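Local coordinates for protein alpha-Amylase (Thermotoga maritima, PDB 2B5D) that belongs to glycosyl hydrolase family 57, joining a mixed sheet of mainly parallel strands and its surrounding helices to a largely helical C-terminal region, at residues N479-K482 / L483-R487; L84-K87 / E88-R91; H100-A103 / K104-E108. All coordinates share one frame; numbering follows the deposited sequence. Where two conformers were deposited one is given.

Contact 1 (N479-K482 / L483-R487)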
loop_
_atom_site.group_PDB
_atom_site.type_symbol
_atom_site.label_atom_id
_atom_site.label_comp_id
_atom_site.label_asym_id
_atom_site.label_seq_id
_atom_site.Cartn_x
_atom_site.Cartn_y
_atom_site.Cartn_z
ATOM N N ASN A 479 -2.392 -7.912 -10.565
ATOM C CA ASN A 479 -1.508 -7.169 -11.440
ATOM C C ASN A 479 -1.231 -7.916 -12.754
ATOM O O ASN A 479 -1.303 -7.312 -13.810
ATOM C CB ASN A 479 -0.210 -6.799 -10.715
ATOM C CG ASN A 479 -0.391 -5.619 -9.713
ATOM O OD1 ASN A 479 -1.522 -5.244 -9.337
ATOM N ND2 ASN A 479 0.741 -5.044 -9.275
ATOM N N ARG A 480 -0.907 -9.214 -12.677
ATOM C CA ARG A 480 -0.840 -10.087 -13.861
ATOM C C ARG A 480 -2.085 -10.033 -14.730
ATOM O O ARG A 480 -1.989 -9.812 -15.923
ATOM C CB ARG A 480 -0.577 -11.538 -13.490
ATOM C CG ARG A 480 0.875 -11.843 -13.341
ATOM C CD ARG A 480 1.629 -11.420 -14.568
ATOM N NE ARG A 480 1.749 -12.544 -15.494
ATOM C CZ ARG A 480 2.576 -12.581 -16.543
ATOM N NH1 ARG A 480 3.370 -11.532 -16.824
ATOM N NH2 ARG A 480 2.597 -13.670 -17.322
ATOM N N THR A 481 -3.243 -10.228 -14.119
ATOM C CA THR A 481 -4.472 -10.321 -14.879
ATOM C C THR A 481 -4.706 -9.043 -15.670
ATOM O O THR A 481 -4.780 -9.090 -16.887
ATOM C CB THR A 481 -5.688 -10.699 -13.993
ATOM O OG1 THR A 481 -5.474 -12.010 -13.452
ATOM C CG2 THR A 481 -6.988 -10.741 -14.822
ATOM N N LYS A 482 -4.775 -7.916 -14.970
ATOM C CA LYS A 482 -4.915 -6.574 -15.562
ATOM C C LYS A 482 -3.844 -6.233 -16.597
ATOM O O LYS A 482 -4.142 -5.634 -17.631
ATOM C CB LYS A 482 -4.950 -5.512 -14.458
ATOM C CG LYS A 482 -6.094 -5.776 -13.447
ATOM C CD LYS A 482 -6.211 -4.671 -12.393
ATOM C CE LYS A 482 -7.446 -4.891 -11.486
ATOM N NZ LYS A 482 -7.643 -3.756 -10.473
ATOM N N LEU A 483 -2.615 -6.638 -16.359
ATOM C CA LEU A 483 -1.587 -6.460 -17.372
ATOM C C LEU A 483 -1.990 -7.129 -18.731
ATOM O O LEU A 483 -1.971 -6.496 -19.777
ATOM C CB LEU A 483 -0.266 -6.995 -16.843
ATOM C CG LEU A 483 0.955 -6.995 -17.761
ATOM C CD1 LEU A 483 1.271 -5.565 -18.173
ATOM C CD2 LEU A 483 2.087 -7.575 -16.994
ATOM N N HIS A 484 -2.392 -8.399 -18.697
ATOM C CA HIS A 484 -2.883 -9.073 -19.894
ATOM C C HIS A 484 -4.201 -8.524 -20.423
ATOM O O HIS A 484 -4.383 -8.466 -21.629
ATOM C CB HIS A 484 -2.908 -10.587 -19.650
ATOM C CG HIS A 484 -1.547 -11.137 -19.400
ATOM N ND1 HIS A 484 -1.171 -11.686 -18.190
ATOM C CD2 HIS A 484 -0.439 -11.128 -20.164
ATOM C CE1 HIS A 484 0.101 -12.054 -18.245
ATOM N NE2 HIS A 484 0.567 -11.733 -19.440
ATOM N N ILE A 485 -5.100 -8.083 -19.551
ATOM C CA ILE A 485 -6.282 -7.457 -20.059
ATOM C C ILE A 485 -5.905 -6.234 -20.909
ATOM O O ILE A 485 -6.364 -6.092 -22.049
ATOM C CB ILE A 485 -7.252 -7.066 -18.926
ATOM C CG1 ILE A 485 -7.945 -8.312 -18.374
ATOM C CG2 ILE A 485 -8.326 -6.094 -19.439
ATOM C CD1 ILE A 485 -8.638 -8.085 -17.019
ATOM N N LYS A 486 -5.046 -5.370 -20.351
ATOM C CA LYS A 486 -4.611 -4.129 -20.972
ATOM C C LYS A 486 -3.895 -4.376 -22.294
ATOM O O LYS A 486 -4.165 -3.682 -23.267
ATOM C CB LYS A 486 -3.699 -3.333 -20.017
ATOM C CG LYS A 486 -3.199 -1.990 -20.614
ATOM C CD LYS A 486 -4.010 -0.761 -20.083
ATOM C CE LYS A 486 -3.326 0.645 -20.352
ATOM N NZ LYS A 486 -3.446 1.116 -21.796
ATOM N N ARG A 487 -2.977 -5.347 -22.319
ATOM C CA ARG A 487 -2.316 -5.699 -23.550
ATOM C C ARG A 487 -3.330 -6.123 -24.633
ATOM O O ARG A 487 -3.217 -5.723 -25.811
ATOM C CB ARG A 487 -1.271 -6.793 -23.281
ATOM C CG ARG A 487 -0.112 -6.306 -22.436
ATOM C CD ARG A 487 1.031 -7.304 -22.347
ATOM N NE ARG A 487 2.171 -6.708 -21.617
ATOM C CZ ARG A 487 3.080 -7.371 -20.888
ATOM N NH1 ARG A 487 3.002 -8.702 -20.724
ATOM N NH2 ARG A 487 4.083 -6.701 -20.292
HETATM O O HOH W 1 4.822 -10.366 -19.069
#
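About two and a half turns of helix 473-496, in the C-terminal helical region, bring Thr481 against Ile485 on one flank and Arg480 beside Leu483 on another. Thr481 CG2 lies 3.8 Å from Ile485 CD1, the two side chains slanting across each other. That methyl is placed by chi1 of -64°, which sets CG2 anti to the backbone N and leaves OG1 turned back to a weak hydrogen bond with Ala477 O. The same i to i+4 spacing carries the backbone bonds, such as Ile485 N to Thr481 O at 2.9 Å and Lys486 N to Lys482 O, also 2.9 Å. Helix 418-436 packs on this flank through Ile419, Trp418 and Met426. On the other flank, Leu483 CD1 sits over one face of the Arg487 guanidinium, 3.5 Å above its plane and displaced toward the rim, while CD2 comes within 4.2 Å of Arg480 NH1. A water accepts from Arg480 NH1 at 2.9 Å and, near the plane of the second guanidinium, from Arg487 NH1 at 3.0 Å. It bridges two like charges whose NH1 atoms stand 4.8 Å apart; the salt bridge of Arg487 to Asp512 probably eases their repulsion.

Contact 2 (L84-K87 / E88-R91)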
loop_
_atom_site.group_PDB
_atom_site.type_symbol
_atom_site.label_atom_id
_atom_site.label_comp_id
_atom_site.label_asym_id
_atom_site.label_seq_id
_atom_site.Cartn_x
_atom_site.Cartn_y
_atom_site.Cartn_z
ATOM N N LEU A 84 28.192 -20.830 -4.468
ATOM C CA LEU A 84 27.771 -20.638 -3.072
ATOM C C LEU A 84 27.978 -21.909 -2.267
ATOM O O LEU A 84 28.349 -21.852 -1.089
ATOM C CB LEU A 84 26.303 -20.235 -2.971
ATOM C CG LEU A 84 25.796 -19.382 -1.797
ATOM C CD1 LEU A 84 24.332 -19.653 -1.565
ATOM C CD2 LEU A 84 26.563 -19.561 -0.496
ATOM N N ALA A 85 27.743 -23.051 -2.902
ATOM C CA ALA A 85 27.892 -24.332 -2.220
ATOM C C ALA A 85 29.323 -24.492 -1.727
ATOM O O ALA A 85 29.546 -24.869 -0.574
ATOM C CB ALA A 85 27.496 -25.485 -3.135
ATOM N N ASN A 86 30.277 -24.183 -2.608
ATOM C CA ASN A 86 31.706 -24.184 -2.278
ATOM C C ASN A 86 32.157 -23.204 -1.183
ATOM O O ASN A 86 32.876 -23.593 -0.245
ATOM C CB ASN A 86 32.530 -24.009 -3.545
ATOM C CG ASN A 86 32.909 -25.336 -4.164
ATOM O OD1 ASN A 86 32.792 -25.522 -5.380
ATOM N ND2 ASN A 86 33.363 -26.279 -3.325
ATOM N N LYS A 87 31.724 -21.949 -1.300
ATOM C CA LYS A 87 31.907 -20.954 -0.250
ATOM C C LYS A 87 31.422 -21.504 1.083
ATOM O O LYS A 87 31.948 -21.151 2.147
ATOM C CB LYS A 87 31.091 -19.702 -0.561
ATOM C CG LYS A 87 31.834 -18.490 -1.097
ATOM C CD LYS A 87 30.965 -17.252 -0.848
ATOM C CE LYS A 87 31.631 -15.930 -1.248
ATOM N NZ LYS A 87 31.284 -15.468 -2.634
ATOM N N GLU A 88 30.408 -22.368 1.016
ATOM C CA GLU A 88 29.741 -22.856 2.201
ATOM C C GLU A 88 30.449 -24.046 2.813
ATOM O O GLU A 88 30.484 -24.169 4.042
ATOM C CB GLU A 88 28.264 -23.153 1.917
ATOM C CG GLU A 88 27.338 -21.937 2.110
ATOM C CD GLU A 88 27.149 -21.522 3.581
ATOM O OE1 GLU A 88 27.020 -22.411 4.445
ATOM O OE2 GLU A 88 27.109 -20.305 3.886
ATOM N N VAL A 89 31.033 -24.905 1.972
ATOM C CA VAL A 89 31.812 -26.038 2.480
ATOM C C VAL A 89 33.063 -25.607 3.289
ATOM O O VAL A 89 33.436 -26.288 4.246
ATOM C CB VAL A 89 32.131 -27.123 1.395
ATOM C CG1 VAL A 89 32.822 -26.529 0.208
ATOM C CG2 VAL A 89 33.005 -28.238 1.983
ATOM N N GLU A 90 33.682 -24.481 2.920
ATOM C CA GLU A 90 34.793 -23.913 3.712
ATOM C C GLU A 90 34.328 -23.176 4.970
ATOM O O GLU A 90 34.800 -23.480 6.066
ATOM C CB GLU A 90 35.727 -23.025 2.865
ATOM C CG GLU A 90 37.033 -23.709 2.418
ATOM C CD GLU A 90 38.168 -23.621 3.453
ATOM O OE1 GLU A 90 39.341 -23.491 3.026
ATOM O OE2 GLU A 90 37.900 -23.680 4.680
ATOM N N ARG A 91 33.399 -22.231 4.813
ATOM C CA ARG A 91 32.840 -21.468 5.938
ATOM C C ARG A 91 32.222 -22.359 7.022
ATOM O O ARG A 91 32.121 -21.946 8.175
ATOM C CB ARG A 91 31.829 -20.425 5.420
ATOM C CG ARG A 91 30.952 -19.697 6.480
ATOM C CD ARG A 91 31.547 -18.369 6.986
ATOM N NE ARG A 91 30.594 -17.240 6.913
ATOM C CZ ARG A 91 29.810 -16.801 7.911
ATOM N NH1 ARG A 91 29.834 -17.394 9.103
ATOM N NH2 ARG A 91 28.991 -15.762 7.717
#
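The carboxamide of Asn86 meets Val89, one turn on in helix 68-91, with its nitrogen end: ND2 is 3.6 Å from Val89 CG1, which lies little out of the amide plane, and Asn86 O lies only 3.0 Å from the same methyl. The two side chains run side by side and point the same way. Chi1 of 55° puts CG1 between the backbone N and carbonyl carbon of Val89 and so close to Asn86 O; the approach is tight. Val89 N donates to Ala85 O at 2.9 Å. Glu88 N is gripped less firmly, by two weak bonds to Leu84 O and Ala85 O. Leu84 and Glu88 form the second pair, likewise side by side: Leu84 CD2 rests on Glu88 CG at 3.6 Å. The glutamate chain then bends at chi2 (-71°) and carries its carboxylate away from the leucine, to a salt bridge from OE2 to Arg269 and a hydrogen bond between OE1 and Tyr291. Lys87 NZ is hydrogen-bonded to Tyr277 OH, and Val89 packs on His100, Lys104 and Arg107 of helix 97-119. The helix thus offers methyls to one neighbour and a buried carboxylate to another part of the chain; because both oxygens of that carboxylate have partners, one of them an arginine, its ionised form is probably stabilised.

Contact 3 (H100-A103 / K104-E108)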
loop_
_atom_site.group_PDB
_atom_site.type_symbol
_atom_site.label_atom_id
_atom_site.label_comp_id
_atom_site.label_asym_id
_atom_site.label_seq_id
_atom_site.Cartn_x
_atom_site.Cartn_y
_atom_site.Cartn_z
ATOM N N HIS A 100 28.393 -28.725 8.513
ATOM C CA HIS A 100 29.506 -28.968 7.558
ATOM C C HIS A 100 29.203 -30.092 6.567
ATOM O O HIS A 100 29.415 -29.935 5.374
ATOM C CB HIS A 100 30.854 -29.242 8.262
ATOM C CG HIS A 100 32.008 -29.375 7.305
ATOM N ND1 HIS A 100 32.592 -30.586 7.001
ATOM C CD2 HIS A 100 32.636 -28.454 6.535
ATOM C CE1 HIS A 100 33.542 -30.404 6.099
ATOM N NE2 HIS A 100 33.593 -29.117 5.804
ATOM N N LYS A 101 28.720 -31.220 7.089
ATOM C CA LYS A 101 28.359 -32.391 6.288
ATOM C C LYS A 101 27.298 -32.081 5.206
ATOM O O LYS A 101 27.471 -32.464 4.041
ATOM C CB LYS A 101 27.877 -33.489 7.214
ATOM C CG LYS A 101 27.672 -34.820 6.565
ATOM C CD LYS A 101 27.095 -35.813 7.557
ATOM C CE LYS A 101 26.374 -36.928 6.820
ATOM N NZ LYS A 101 25.841 -37.939 7.772
ATOM N N MET A 102 26.231 -31.369 5.604
ATOM C CA MET A 102 25.173 -30.914 4.703
ATOM C C MET A 102 25.709 -30.058 3.570
ATOM O O MET A 102 25.287 -30.211 2.429
ATOM C CB MET A 102 24.088 -30.128 5.468
ATOM C CG MET A 102 22.736 -30.829 5.704
ATOM S SD MET A 102 22.143 -32.039 4.456
ATOM C CE MET A 102 22.714 -33.522 5.275
ATOM N N ALA A 103 26.635 -29.154 3.883
ATOM C CA ALA A 103 27.193 -28.246 2.878
ATOM C C ALA A 103 27.891 -29.020 1.772
ATOM O O ALA A 103 27.927 -28.586 0.630
ATOM C CB ALA A 103 28.143 -27.253 3.518
ATOM N N LYS A 104 28.431 -30.181 2.118
ATOM C CA LYS A 104 29.127 -31.018 1.143
ATOM C C LYS A 104 28.123 -31.880 0.368
ATOM O O LYS A 104 28.330 -32.164 -0.825
ATOM C CB LYS A 104 30.194 -31.878 1.837
ATOM C CG LYS A 104 30.828 -31.145 3.014
ATOM C CD LYS A 104 32.267 -31.532 3.294
ATOM C CE LYS A 104 32.419 -32.989 3.642
ATOM N NZ LYS A 104 32.947 -33.632 2.423
ATOM N N PHE A 105 27.048 -32.290 1.058
ATOM C CA PHE A 105 25.928 -32.939 0.395
ATOM C C PHE A 105 25.389 -32.003 -0.689
ATOM O O PHE A 105 25.216 -32.423 -1.835
ATOM C CB PHE A 105 24.811 -33.336 1.367
ATOM C CG PHE A 105 23.531 -33.765 0.666
ATOM C CD1 PHE A 105 22.608 -32.811 0.211
ATOM C CD2 PHE A 105 23.265 -35.114 0.429
ATOM C CE1 PHE A 105 21.445 -33.197 -0.454
ATOM C CE2 PHE A 105 22.093 -35.506 -0.230
ATOM C CZ PHE A 105 21.180 -34.539 -0.665
ATOM N N TYR A 106 25.168 -30.742 -0.307
ATOM C CA TYR A 106 24.642 -29.698 -1.196
ATOM C C TYR A 106 25.486 -29.413 -2.424
ATOM O O TYR A 106 24.941 -29.220 -3.509
ATOM C CB TYR A 106 24.400 -28.400 -0.425
ATOM C CG TYR A 106 23.118 -28.390 0.355
ATOM C CD1 TYR A 106 23.092 -27.976 1.683
ATOM C CD2 TYR A 106 21.925 -28.813 -0.230
ATOM C CE1 TYR A 106 21.904 -27.967 2.415
ATOM C CE2 TYR A 106 20.742 -28.811 0.483
ATOM C CZ TYR A 106 20.730 -28.383 1.804
ATOM O OH TYR A 106 19.539 -28.373 2.494
ATOM N N ARG A 107 26.810 -29.395 -2.246
ATOM C CA ARG A 107 27.757 -29.261 -3.357
ATOM C C ARG A 107 27.654 -30.421 -4.352
ATOM O O ARG A 107 27.518 -30.192 -5.556
ATOM C CB ARG A 107 29.195 -29.057 -2.846
ATOM C CG ARG A 107 30.285 -29.615 -3.773
ATOM C CD ARG A 107 31.615 -28.840 -3.758
ATOM N NE ARG A 107 32.355 -28.916 -2.484
ATOM C CZ ARG A 107 32.834 -30.036 -1.934
ATOM N NH1 ARG A 107 32.634 -31.218 -2.509
ATOM N NH2 ARG A 107 33.492 -29.978 -0.783
ATOM N N GLU A 108 27.709 -31.654 -3.854
ATOM C CA GLU A 108 27.642 -32.835 -4.726
ATOM C C GLU A 108 26.288 -32.893 -5.457
ATOM O O GLU A 108 26.236 -33.075 -6.684
ATOM C CB GLU A 108 27.928 -34.149 -3.939
ATOM C CG GLU A 108 28.539 -35.301 -4.797
ATOM C CD GLU A 108 28.466 -36.706 -4.128
ATOM O OE1 GLU A 108 28.005 -37.684 -4.784
ATOM O OE2 GLU A 108 28.873 -36.838 -2.947
#
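Met102 O accepts from Tyr106 N at 2.8 Å, the shortest backbone bond here. The tyrosine ring stays close to the same oxygen: CD1 is 3.2 Å from Met102 O, and Phe105 CB approaches it at 3.3 Å. The methionine sulfur makes two Met-aromatic contacts at once, 4.9 Å from the centroid of the Phe105 ring and 5.0 Å from that of Tyr106. Both approaches are oblique, the sulfur 38° off the normal of the first ring and 26° off that of the second. Within helix 97-119 these i to i+3 and i to i+4 partners make an apolar flank, to which Ile309, at the start of helix 309-338, adds contacts with Met102 and Phe105. The Tyr106 hydroxyl is hydrogen-bonded to Lys290 O and Arg259 NH1, which fixes the far end of the ring. A different flank pairs His100 with Lys104, whose aliphatic chain crosses the imidazole. Lys104 CD reaches His100 CE1 at 3.3 Å, and CG lies over one face near the rim. Chi1 of -175° sets the His100 ring anti to the backbone N, alongside the lysine chain; Val89 of helix 68-91 touches both residues.

In the fold
Contacts 2 and 3 are neighbours, their centres about 9 Å apart, on helices 68-91 and 97-119, which follow each other in the chain and pack together. Val89 makes much of the junction: its CG2 lies 3.6 Å from Lys104 CD and 3.3 Å from Arg107 NH2. Both contacts fall in the glycosyl hydrolase family 57 part of the chain, and no other chain of the assembly touches them. Contact 1 lies in the C-terminal helical region, with its centre about 42 Å from that of contact 2 and about 43 Å from that of contact 3. It also borders a subunit interface, where Tyr21 of the second subunit packs on Leu483 and Lys486, and Lys486 NZ is hydrogen-bonded to His23 O of that subunit.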